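Long-range contact in hypothetical protein (Pseudomonas syringae pv. tomato, PDB 2PAG), which is of unknown function but belongs to the SMI1/KNR4 family of the SUKH clan and binds calcium ions: residues L19-D23 and T61-P65. Sequence-based numbering, arbitrary orientation.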
ATOM      1  N   LEU A  19     -10.296   9.131   6.142  1.00 16.00           N
ATOM      2  CA  LEU A  19     -10.271   7.884   5.392  1.00 16.43           C
ATOM      3  C   LEU A  19     -10.852   6.777   6.270  1.00 16.42           C
ATOM      4  O   LEU A  19     -10.769   6.842   7.502  1.00 19.58           O
ATOM      5  CB  LEU A  19      -8.837   7.524   5.017  1.00 13.91           C
ATOM      6  CG  LEU A  19      -8.040   8.528   4.193  1.00 14.32           C
ATOM      7  CD1 LEU A  19      -6.664   7.939   3.905  1.00 16.17           C
ATOM      8  CD2 LEU A  19      -8.764   8.830   2.894  1.00 15.83           C
ATOM      9  N   GLU A  20     -11.431   5.764   5.635  1.00 16.66           N
ATOM     10  CA  GLU A  20     -12.020   4.648   6.362  1.00 18.99           C
ATOM     11  C   GLU A  20     -11.100   3.442   6.367  1.00 18.95           C
ATOM     12  O   GLU A  20     -10.358   3.211   5.414  1.00 18.42           O
ATOM     13  CB  GLU A  20     -13.359   4.257   5.743  1.00 20.66           C
ATOM     14  CG  GLU A  20     -14.389   5.373   5.750  1.00 25.72           C
ATOM     15  CD  GLU A  20     -15.732   4.926   5.211  1.00 29.26           C
ATOM     16  OE1 GLU A  20     -15.766   4.354   4.099  1.00 32.22           O
ATOM     17  OE2 GLU A  20     -16.755   5.155   5.897  1.00 33.02           O
ATOM     18  N   LEU A  21     -11.149   2.684   7.456  1.00 18.78           N
ATOM     19  CA  LEU A  21     -10.338   1.483   7.591  1.00 17.20           C
ATOM     20  C   LEU A  21     -11.222   0.315   7.148  1.00 16.79           C
ATOM     21  O   LEU A  21     -12.373   0.204   7.568  1.00 15.97           O
ATOM     22  CB  LEU A  21      -9.911   1.313   9.054  1.00 18.79           C
ATOM     23  CG  LEU A  21      -8.806   0.308   9.365  1.00 19.55           C
ATOM     24  CD1 LEU A  21      -7.515   0.739   8.671  1.00 19.30           C
ATOM     25  CD2 LEU A  21      -8.604   0.225  10.873  1.00 19.75           C
ATOM     26  N   PRO A  22     -10.700  -0.568   6.281  1.00 14.29           N
ATOM     27  CA  PRO A  22     -11.478  -1.712   5.801  1.00 15.47           C
ATOM     28  C   PRO A  22     -11.550  -2.859   6.798  1.00 15.74           C
ATOM     29  O   PRO A  22     -10.769  -2.923   7.743  1.00 15.24           O
ATOM     30  CB  PRO A  22     -10.725  -2.126   4.545  1.00 14.91           C
ATOM     31  CG  PRO A  22      -9.292  -1.911   4.971  1.00 14.24           C
ATOM     32  CD  PRO A  22      -9.361  -0.547   5.660  1.00 15.40           C
ATOM     33  N   ASP A  23     -12.511  -3.751   6.585  1.00 18.17           N
ATOM     34  CA  ASP A  23     -12.641  -4.934   7.420  1.00 19.61           C
ATOM     35  C   ASP A  23     -12.195  -6.094   6.541  1.00 20.75           C
ATOM     36  O   ASP A  23     -11.971  -5.924   5.338  1.00 19.44           O
ATOM     37  CB  ASP A  23     -14.084  -5.142   7.893  1.00 23.01           C
ATOM     38  CG  ASP A  23     -15.091  -5.065   6.768  1.00 25.69           C
ATOM     39  OD1 ASP A  23     -14.876  -5.703   5.715  1.00 25.06           O
ATOM     40  OD2 ASP A  23     -16.117  -4.372   6.949  1.00 31.41           O
ATOM     41  N   THR A  61      -5.286   2.237  -0.822  1.00 11.43           N
ATOM     42  CA  THR A  61      -6.454   2.067   0.029  1.00 11.58           C
ATOM     43  C   THR A  61      -7.461   1.167  -0.686  1.00 11.96           C
ATOM     44  O   THR A  61      -7.325   0.894  -1.877  1.00 12.15           O
ATOM     45  CB  THR A  61      -7.118   3.424   0.323  1.00 13.05           C
ATOM     46  OG1 THR A  61      -7.463   4.073  -0.912  1.00 12.45           O
ATOM     47  CG2 THR A  61      -6.170   4.310   1.116  1.00 12.95           C
ATOM     48  N   VAL A  62      -8.476   0.710   0.038  1.00 13.26           N
ATOM     49  CA  VAL A  62      -9.471  -0.158  -0.576  1.00 13.91           C
ATOM     50  C   VAL A  62     -10.917   0.184  -0.236  1.00 15.28           C
ATOM     51  O   VAL A  62     -11.826  -0.536  -0.643  1.00 17.72           O
ATOM     52  CB  VAL A  62      -9.240  -1.635  -0.175  1.00 14.52           C
ATOM     53  CG1 VAL A  62      -7.843  -2.081  -0.579  1.00 15.32           C
ATOM     54  CG2 VAL A  62      -9.443  -1.805   1.327  1.00 15.14           C
ATOM     55  N   THR A  63     -11.133   1.287   0.478  1.00 16.63           N
ATOM     56  CA  THR A  63     -12.480   1.663   0.912  1.00 16.20           C
ATOM     57  C   THR A  63     -13.208   2.740   0.111  1.00 17.28           C
ATOM     58  O   THR A  63     -14.410   2.948   0.300  1.00 19.04           O
ATOM     59  CB  THR A  63     -12.469   2.101   2.391  1.00 17.04           C
ATOM     60  OG1 THR A  63     -11.624   3.250   2.539  1.00 17.27           O
ATOM     61  CG2 THR A  63     -11.948   0.970   3.284  1.00 15.82           C
ATOM     62  N   ASP A  64     -12.494   3.434  -0.767  1.00 15.11           N
ATOM     63  CA  ASP A  64     -13.119   4.476  -1.585  1.00 17.25           C
ATOM     64  C   ASP A  64     -12.792   4.267  -3.065  1.00 17.92           C
ATOM     65  O   ASP A  64     -11.741   4.682  -3.547  1.00 15.64           O
ATOM     66  CB  ASP A  64     -12.645   5.863  -1.128  1.00 17.22           C
ATOM     67  CG  ASP A  64     -13.167   6.986  -2.014  1.00 20.51           C
ATOM     68  OD1 ASP A  64     -14.079   6.731  -2.827  1.00 18.91           O
ATOM     69  OD2 ASP A  64     -12.666   8.128  -1.889  1.00 20.18           O
ATOM     70  N   PRO A  65     -13.699   3.617  -3.809  1.00 19.76           N
ATOM     71  CA  PRO A  65     -13.475   3.366  -5.236  1.00 20.27           C
ATOM     72  C   PRO A  65     -13.228   4.605  -6.099  1.00 19.66           C
ATOM     73  O   PRO A  65     -12.788   4.486  -7.245  1.00 21.07           O
ATOM     74  CB  PRO A  65     -14.733   2.597  -5.655  1.00 24.14           C
ATOM     75  CG  PRO A  65     -15.771   3.061  -4.662  1.00 28.21           C
ATOM     76  CD  PRO A  65     -15.000   3.081  -3.373  1.00 23.15           C
TER
HETATM   77  O   HOH W   1     -12.090   6.212   2.678  1.00 16.33           O
HETATM   78  O   HOH W   2     -14.521   5.226   2.044  1.00 29.24           O
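T63 is the hub of this loop-to-loop contact in the SMI1/KNR4 (SUKH) fold, reaching E20 with its hydroxyl and P22 with its methyl. Residues 19-23 lead into helix 24-34, whereas the segment 61-65 belongs to the connection between helices 40-49 and 71-81; both are irregular, and the CA atoms of P22 and T63 are the nearest pair across the contact, 6.0 Å apart. The polar side centres on T63 OG1, which lies 3.1 Å from E20 O, within hydrogen-bonding distance. Water 1 also sits at that hydroxyl and accepts from E20 N at 3.1 Å, so the threonine oxygen faces E20 O directly and reaches E20 N through the water. Water 2 donates to both segments, to E20 OE1 at 2.6 Å and to T63 O at 2.9 Å, and so bridges the carboxylate to the backbone of the other loop. The apolar side is built on the ring of P22. A chi1 of 61° leaves CG2 of T63 anti to its own carbonyl carbon, which lays the methyl over the face of the proline ring, 3.6 Å from P22 CB. V62 adds a second methyl, and its side chain crosses the ring at about a right angle. L27 and I30 of helix 24-34 extend this apolar patch, touching P22 and V62 respectively. D23 caps the same helix through Q26 N. Packing is tightest beside the ring, where V62 CG2 comes within 3.5 Å of P22 CB.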